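Local coordinates for protein putidaredoxin reductase (Pseudomonas putida, PDB 1Q1R) that probably passes electrons from NADH through its bound FAD to putidaredoxin, the iron-sulfur partner of cytochrome P450cam, at residues 166-170 and 171-175; 199-203 and 204-208; 408-411 and 412-415. One frame throughout, in Å; residues are numbered along the deposited sequence.

Interaction 1: 166-170 and 171-175; sequences ATAIK and ANMHV
Ile169 and Val175 meet through torsions that bring one branch of each together. In Ile169, CG1 lies anti to the carbonyl carbon (chi1 -87°), and the chain then bends to bring CD1 over the residues that follow the helix. In Val175, CG1 is anti to the backbone N (chi1 -171°), which leaves CG2 on the helix side. The two side chains cross obliquely, with Ile169 CD1 3.7 Å from Val175 CG2. The same methyl serves a second neighbour, since Ala168 CB also lies 3.7 Å from Val175 CG2. Met173 adds its sulfur to the methyl of Ala168, with SD 4.0 Å from Ala168 CB.

The backbone between these groups is a Schellman motif that ends the helix. Asn172 is its C-prime residue and has a positive phi. Met173 N bonds to Ala168 O at 3.1 Å. Asn172 N bonds to Ile169 O at 2.8 Å. Ala171 N bonds to Thr167 O, with a weak second bond to Ala168 O. Ala168 O therefore takes one good bond and one weak one.

The turn joins helix 159-170 to strand 174-178 in a beta-alpha-beta unit that starts at strand 151-155. Ala168 and Met173 both pack on Leu152 of that first strand. In the parallel sheet, strand 174-178 lies between strand 151-155 on one side and strand 207-209 on the other.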
loop_
_atom_site.group_PDB
_atom_site.type_symbol
_atom_site.label_atom_id
_atom_site.label_comp_id
_atom_site.label_asym_id
_atom_site.label_seq_id
_atom_site.Cartn_x
_atom_site.Cartn_y
_atom_site.Cartn_z
ATOM N N ALA A 166 5.864 10.281 12.337
ATOM C CA ALA A 166 6.970 9.714 13.106
ATOM C C ALA A 166 8.310 10.216 12.570
ATOM O O ALA A 166 9.201 10.569 13.336
ATOM C CB ALA A 166 6.926 8.189 13.050
ATOM N N THR A 167 8.445 10.257 11.248
ATOM C CA THR A 167 9.685 10.723 10.635
ATOM C C THR A 167 9.900 12.216 10.884
ATOM O O THR A 167 11.024 12.644 11.167
ATOM C CB THR A 167 9.690 10.441 9.119
ATOM O OG1 THR A 167 9.553 9.033 8.908
ATOM C CG2 THR A 167 11.004 10.900 8.487
ATOM N N ALA A 168 8.832 13.005 10.794
ATOM C CA ALA A 168 8.942 14.443 11.029
ATOM C C ALA A 168 9.305 14.720 12.488
ATOM O O ALA A 168 10.109 15.608 12.777
ATOM C CB ALA A 168 7.634 15.145 10.673
ATOM N N ILE A 169 8.701 13.968 13.405
ATOM C CA ILE A 169 8.980 14.125 14.831
ATOM C C ILE A 169 10.460 13.892 15.109
ATOM O O ILE A 169 11.083 14.623 15.883
ATOM C CB ILE A 169 8.141 13.132 15.681
ATOM C CG1 ILE A 169 6.789 13.759 15.998
ATOM C CG2 ILE A 169 8.872 12.781 16.980
ATOM C CD1 ILE A 169 6.893 15.052 16.806
ATOM N N LYS A 170 11.012 12.866 14.471
ATOM C CA LYS A 170 12.415 12.522 14.631
ATOM C C LYS A 170 13.288 13.665 14.099
ATOM O O LYS A 170 14.399 13.887 14.582
ATOM C CB LYS A 170 12.720 11.227 13.870
ATOM C CG LYS A 170 14.164 10.759 13.973
ATOM C CD LYS A 170 14.490 10.232 15.362
ATOM C CE LYS A 170 15.975 9.916 15.490
ATOM N NZ LYS A 170 16.440 9.020 14.397
ATOM N N ALA A 171 12.773 14.380 13.100
ATOM C CA ALA A 171 13.484 15.508 12.504
ATOM C C ALA A 171 13.289 16.756 13.367
ATOM O O ALA A 171 13.687 17.863 12.993
ATOM C CB ALA A 171 12.965 15.760 11.091
ATOM N N ASN A 172 12.655 16.560 14.520
ATOM C CA ASN A 172 12.389 17.633 15.475
ATOM C C ASN A 172 11.459 18.743 15.003
ATOM O O ASN A 172 11.577 19.892 15.430
ATOM C CB ASN A 172 13.705 18.230 15.976
ATOM C CG ASN A 172 14.466 17.272 16.871
ATOM O OD1 ASN A 172 13.910 16.727 17.826
ATOM N ND2 ASN A 172 15.740 17.062 16.574
ATOM N N MET A 173 10.528 18.401 14.120
ATOM C CA MET A 173 9.558 19.380 13.656
ATOM C C MET A 173 8.440 19.425 14.695
ATOM O O MET A 173 8.343 18.546 15.550
ATOM C CB MET A 173 8.940 18.959 12.320
ATOM C CG MET A 173 9.864 18.984 11.122
ATOM S SD MET A 173 8.881 18.830 9.620
ATOM C CE MET A 173 8.436 20.572 9.328
ATOM N N HIS A 174 7.612 20.460 14.621
ATOM C CA HIS A 174 6.453 20.585 15.498
ATOM C C HIS A 174 5.410 19.909 14.622
ATOM O O HIS A 174 5.113 20.394 13.525
ATOM C CB HIS A 174 6.100 22.057 15.723
ATOM C CG HIS A 174 4.815 22.268 16.462
ATOM N ND1 HIS A 174 3.581 22.011 15.902
ATOM C CD2 HIS A 174 4.573 22.704 17.722
ATOM C CE1 HIS A 174 2.635 22.280 16.786
ATOM N NE2 HIS A 174 3.210 22.700 17.898
ATOM N N VAL A 175 4.857 18.795 15.089
ATOM C CA VAL A 175 3.905 18.043 14.281
ATOM C C VAL A 175 2.476 17.929 14.809
ATOM O O VAL A 175 2.257 17.612 15.979
ATOM C CB VAL A 175 4.435 16.604 14.043
ATOM C CG1 VAL A 175 3.575 15.890 13.024
ATOM C CG2 VAL A 175 5.893 16.651 13.600
#

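Interaction 2: 199-203 and 204-208; sequences HLHRE and AGVDI
Val206 N bonds to His201 O at 3.0 Å and Gly205 N to Arg202 O at 2.9 Å, the two bonds of a Schellman motif that ends the helix at Gly205. Gly205 has a phi of 121°, where a CB would be jammed against the preceding carbonyl O, so glycine suits the site. Ala204 N bonds to Leu200 O and, weakly, to His201 O. A CA-H...O contact runs from Arg202 CA to Val206 O, 3.1 Å apart, and water 2 bridges Arg202 O and Val206 O.

The side chain of Arg202 leaves with CG anti to the carbonyl carbon (chi1 -77°) and runs extended to NE. That reach lets Arg202 NH2 bond to Ile208 O at 3.0 Å, nearly straight at 173°. The oxygen lies in the guanidinium plane at its edge, while the donor stands above the carbonyl plane. The Arg202 and Ile208 side chains cross at about a right angle. Water 1 is held by Asp207 OD1 and has weak bonds from Arg202 NE and Ile208 N. His201 and Val206 lie side by side, and Val206 CG2 is at the edge of the imidazole. Ile208 CD1 packs 3.6 Å from His201 CB.

His201 NE2 bonds to Gln333, and its ring meets Tyr334 edge-to-face. His201 also packs on Leu162 and Ala166 of helix 159-170. The turn closes the beta-alpha-beta unit of strand 174-178, helix 191-204 and strand 207-209, and strand 207-209 lies at one edge of the parallel sheet.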
loop_
_atom_site.group_PDB
_atom_site.type_symbol
_atom_site.label_atom_id
_atom_site.label_comp_id
_atom_site.label_asym_id
_atom_site.label_seq_id
_atom_site.Cartn_x
_atom_site.Cartn_y
_atom_site.Cartn_z
ATOM N N HIS A 199 -1.663 7.228 21.598
ATOM C CA HIS A 199 -0.829 7.485 22.769
ATOM C C HIS A 199 0.651 7.419 22.393
ATOM O O HIS A 199 1.470 8.201 22.874
ATOM C CB HIS A 199 -1.137 6.469 23.876
ATOM C CG HIS A 199 -0.264 6.606 25.084
ATOM N ND1 HIS A 199 0.894 5.877 25.253
ATOM C CD2 HIS A 199 -0.359 7.415 26.167
ATOM C CE1 HIS A 199 1.474 6.230 26.386
ATOM N NE2 HIS A 199 0.735 7.162 26.959
ATOM N N LEU A 200 0.990 6.477 21.525
ATOM C CA LEU A 200 2.365 6.307 21.085
ATOM C C LEU A 200 2.891 7.614 20.470
ATOM O O LEU A 200 3.933 8.133 20.877
ATOM C CB LEU A 200 2.410 5.159 20.071
ATOM C CG LEU A 200 3.704 4.501 19.579
ATOM C CD1 LEU A 200 3.946 4.931 18.160
ATOM C CD2 LEU A 200 4.877 4.825 20.486
ATOM N N HIS A 201 2.145 8.148 19.509
ATOM C CA HIS A 201 2.519 9.380 18.829
ATOM C C HIS A 201 2.460 10.628 19.711
ATOM O O HIS A 201 3.387 11.439 19.702
ATOM C CB HIS A 201 1.640 9.560 17.593
ATOM C CG HIS A 201 2.020 8.664 16.454
ATOM N ND1 HIS A 201 2.957 9.021 15.508
ATOM C CD2 HIS A 201 1.613 7.415 16.127
ATOM C CE1 HIS A 201 3.109 8.030 14.647
ATOM N NE2 HIS A 201 2.305 7.044 15.001
ATOM N N ARG A 202 1.379 10.786 20.470
ATOM C CA ARG A 202 1.253 11.941 21.354
ATOM C C ARG A 202 2.414 11.941 22.335
ATOM O O ARG A 202 2.979 12.987 22.646
ATOM C CB ARG A 202 -0.087 11.907 22.104
ATOM C CG ARG A 202 -1.274 12.335 21.243
ATOM C CD ARG A 202 -2.615 12.149 21.949
ATOM N NE ARG A 202 -3.725 12.585 21.101
ATOM C CZ ARG A 202 -4.924 12.011 21.072
ATOM N NH1 ARG A 202 -5.188 10.965 21.846
ATOM N NH2 ARG A 202 -5.858 12.477 20.250
ATOM N N GLU A 203 2.778 10.757 22.810
ATOM C CA GLU A 203 3.887 10.618 23.746
ATOM C C GLU A 203 5.171 11.119 23.085
ATOM O O GLU A 203 6.027 11.723 23.732
ATOM C CB GLU A 203 4.060 9.150 24.135
ATOM C CG GLU A 203 5.038 8.911 25.269
ATOM C CD GLU A 203 4.351 8.872 26.624
ATOM O OE1 GLU A 203 3.687 9.867 26.997
ATOM O OE2 GLU A 203 4.478 7.837 27.314
ATOM N N ALA A 204 5.300 10.862 21.786
ATOM C CA ALA A 204 6.476 11.280 21.034
ATOM C C ALA A 204 6.469 12.786 20.751
ATOM O O ALA A 204 7.485 13.355 20.363
ATOM C CB ALA A 204 6.556 10.500 19.722
ATOM N N GLY A 205 5.322 13.431 20.944
ATOM C CA GLY A 205 5.250 14.862 20.702
ATOM C C GLY A 205 4.233 15.268 19.649
ATOM O O GLY A 205 3.951 16.452 19.475
ATOM N N VAL A 206 3.677 14.295 18.941
ATOM C CA VAL A 206 2.686 14.591 17.920
ATOM C C VAL A 206 1.362 15.013 18.543
ATOM O O VAL A 206 0.886 14.391 19.493
ATOM C CB VAL A 206 2.403 13.367 17.030
ATOM C CG1 VAL A 206 1.310 13.702 16.011
ATOM C CG2 VAL A 206 3.666 12.932 16.334
ATOM N N ASP A 207 0.775 16.081 18.014
ATOM C CA ASP A 207 -0.519 16.537 18.499
ATOM C C ASP A 207 -1.557 15.998 17.525
ATOM O O ASP A 207 -1.774 16.566 16.455
ATOM C CB ASP A 207 -0.586 18.064 18.549
ATOM C CG ASP A 207 -1.986 18.575 18.842
ATOM O OD1 ASP A 207 -2.786 17.831 19.449
ATOM O OD2 ASP A 207 -2.287 19.725 18.474
ATOM N N ILE A 208 -2.181 14.884 17.899
ATOM C CA ILE A 208 -3.192 14.239 17.066
ATOM C C ILE A 208 -4.584 14.786 17.357
ATOM O O ILE A 208 -5.034 14.787 18.504
ATOM C CB ILE A 208 -3.199 12.711 17.300
ATOM C CG1 ILE A 208 -1.873 12.114 16.823
ATOM C CG2 ILE A 208 -4.379 12.069 16.578
ATOM C CD1 ILE A 208 -1.735 10.634 17.072
HETATM O O HOH W 1 -2.645 15.322 21.055
HETATM O O HOH W 2 1.536 15.502 22.032
#

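Interaction 3: 408-411 and 412-415; sequences LKEI and IAAA
Leu408 O accepts a hydrogen bond from Ile412 N at 2.9 Å, and three more bonds of the same i to i+4 kind follow. Ala413 N bonds to Lys409 O, Ala414 N to Glu410 O and Ala415 N to Ile411 O, at 2.9 to 3.1 Å. The N-H...O angles of all four lie between 153° and 162°, so the turn is regular.

Ile412 CG1 is anti to the carbonyl carbon (chi1 -67°). This directs the branch back along the helix, and CG1 lies 3.1 Å from Leu408 O. Its end, CD1, comes 4.3 Å from Leu408 CG in a loose apolar contact. With an alanine here CG1, CG2 and CD1 are gone, which is likely to leave a gap beside Leu408 and Gln385. The methyls of Ala413 and Ala414 rest near the carbonyl oxygens of the preceding turn.

Leu408, Ile411, Ile412 and Ala415 are buried. Leu408 and Ile412 pack on Gln385 of helix 380-391, and Leu408 and Ile411 meet Leu401 and Leu400 of helix 398-401. This is an ordinary amphipathic alpha-helix near the C-terminus, packed on the other helices there.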
loop_
_atom_site.group_PDB
_atom_site.type_symbol
_atom_site.label_atom_id
_atom_site.label_comp_id
_atom_site.label_asym_id
_atom_site.label_seq_id
_atom_site.Cartn_x
_atom_site.Cartn_y
_atom_site.Cartn_z
ATOM N N LEU A 408 2.029 -19.869 21.544
ATOM C CA LEU A 408 1.161 -19.915 20.378
ATOM C C LEU A 408 1.425 -21.187 19.579
ATOM O O LEU A 408 0.506 -21.775 19.008
ATOM C CB LEU A 408 1.392 -18.669 19.517
ATOM C CG LEU A 408 0.292 -18.256 18.539
ATOM C CD1 LEU A 408 -1.050 -18.161 19.257
ATOM C CD2 LEU A 408 0.660 -16.910 17.916
ATOM N N LYS A 409 2.681 -21.621 19.560
ATOM C CA LYS A 409 3.063 -22.831 18.844
ATOM C C LYS A 409 2.250 -24.029 19.342
ATOM O O LYS A 409 1.788 -24.844 18.549
ATOM C CB LYS A 409 4.552 -23.123 19.046
ATOM C CG LYS A 409 5.046 -24.350 18.281
ATOM C CD LYS A 409 6.276 -24.975 18.940
ATOM C CE LYS A 409 7.437 -23.996 19.039
ATOM N NZ LYS A 409 8.624 -24.613 19.707
ATOM N N GLU A 410 2.075 -24.133 20.655
ATOM C CA GLU A 410 1.320 -25.248 21.219
ATOM C C GLU A 410 -0.177 -25.119 20.975
ATOM O O GLU A 410 -0.874 -26.124 20.839
ATOM C CB GLU A 410 1.613 -25.397 22.715
ATOM C CG GLU A 410 3.005 -25.965 22.993
ATOM C CD GLU A 410 3.309 -27.221 22.160
ATOM O OE1 GLU A 410 2.635 -28.265 22.349
ATOM O OE2 GLU A 410 4.229 -27.158 21.307
ATOM N N ILE A 411 -0.672 -23.887 20.909
ATOM C CA ILE A 411 -2.087 -23.662 20.644
ATOM C C ILE A 411 -2.340 -24.143 19.215
ATOM O O ILE A 411 -3.356 -24.780 18.916
ATOM C CB ILE A 411 -2.444 -22.164 20.760
ATOM C CG1 ILE A 411 -2.217 -21.692 22.201
ATOM C CG2 ILE A 411 -3.891 -21.933 20.341
ATOM C CD1 ILE A 411 -2.394 -20.195 22.411
ATOM N N ILE A 412 -1.387 -23.842 18.341
ATOM C CA ILE A 412 -1.471 -24.241 16.946
ATOM C C ILE A 412 -1.369 -25.757 16.824
ATOM O O ILE A 412 -2.132 -26.382 16.087
ATOM C CB ILE A 412 -0.347 -23.575 16.129
ATOM C CG1 ILE A 412 -0.588 -22.060 16.078
ATOM C CG2 ILE A 412 -0.275 -24.187 14.733
ATOM C CD1 ILE A 412 0.566 -21.273 15.499
ATOM N N ALA A 413 -0.432 -26.347 17.557
ATOM C CA ALA A 413 -0.245 -27.793 17.526
ATOM C C ALA A 413 -1.546 -28.493 17.888
ATOM O O ALA A 413 -1.969 -29.436 17.215
ATOM C CB ALA A 413 0.858 -28.199 18.496
ATOM N N ALA A 414 -2.188 -28.019 18.948
ATOM C CA ALA A 414 -3.440 -28.609 19.399
ATOM C C ALA A 414 -4.522 -28.514 18.324
ATOM O O ALA A 414 -5.247 -29.477 18.080
ATOM C CB ALA A 414 -3.905 -27.923 20.676
ATOM N N ALA A 415 -4.631 -27.350 17.689
ATOM C CA ALA A 415 -5.627 -27.140 16.643
ATOM C C ALA A 415 -5.414 -28.115 15.487
ATOM O O ALA A 415 -6.363 -28.703 14.972
ATOM C CB ALA A 415 -5.564 -25.700 16.140
#

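How the interactions relate
Interactions 1 and 2 are neighbours, with centres 11 Å apart. Each is a Schellman turn that leads a helix into a strand of the same parallel sheet. They touch directly: Val175 O and Asp207 N are 2.9 Å apart in a probable hydrogen bond, and Ile169 CG1 packs against Val206 CG2. Neither turn touches FAD. The side chain of Thr167 is about 10 Å from FAD. The side chain of His201 is about 13 Å from FAD. Interaction 3 stands apart, near the C-terminus. Its nearest atoms are about 26 Å from those of interaction 1 and about 22 Å from those of interaction 2, so it makes no contact with either.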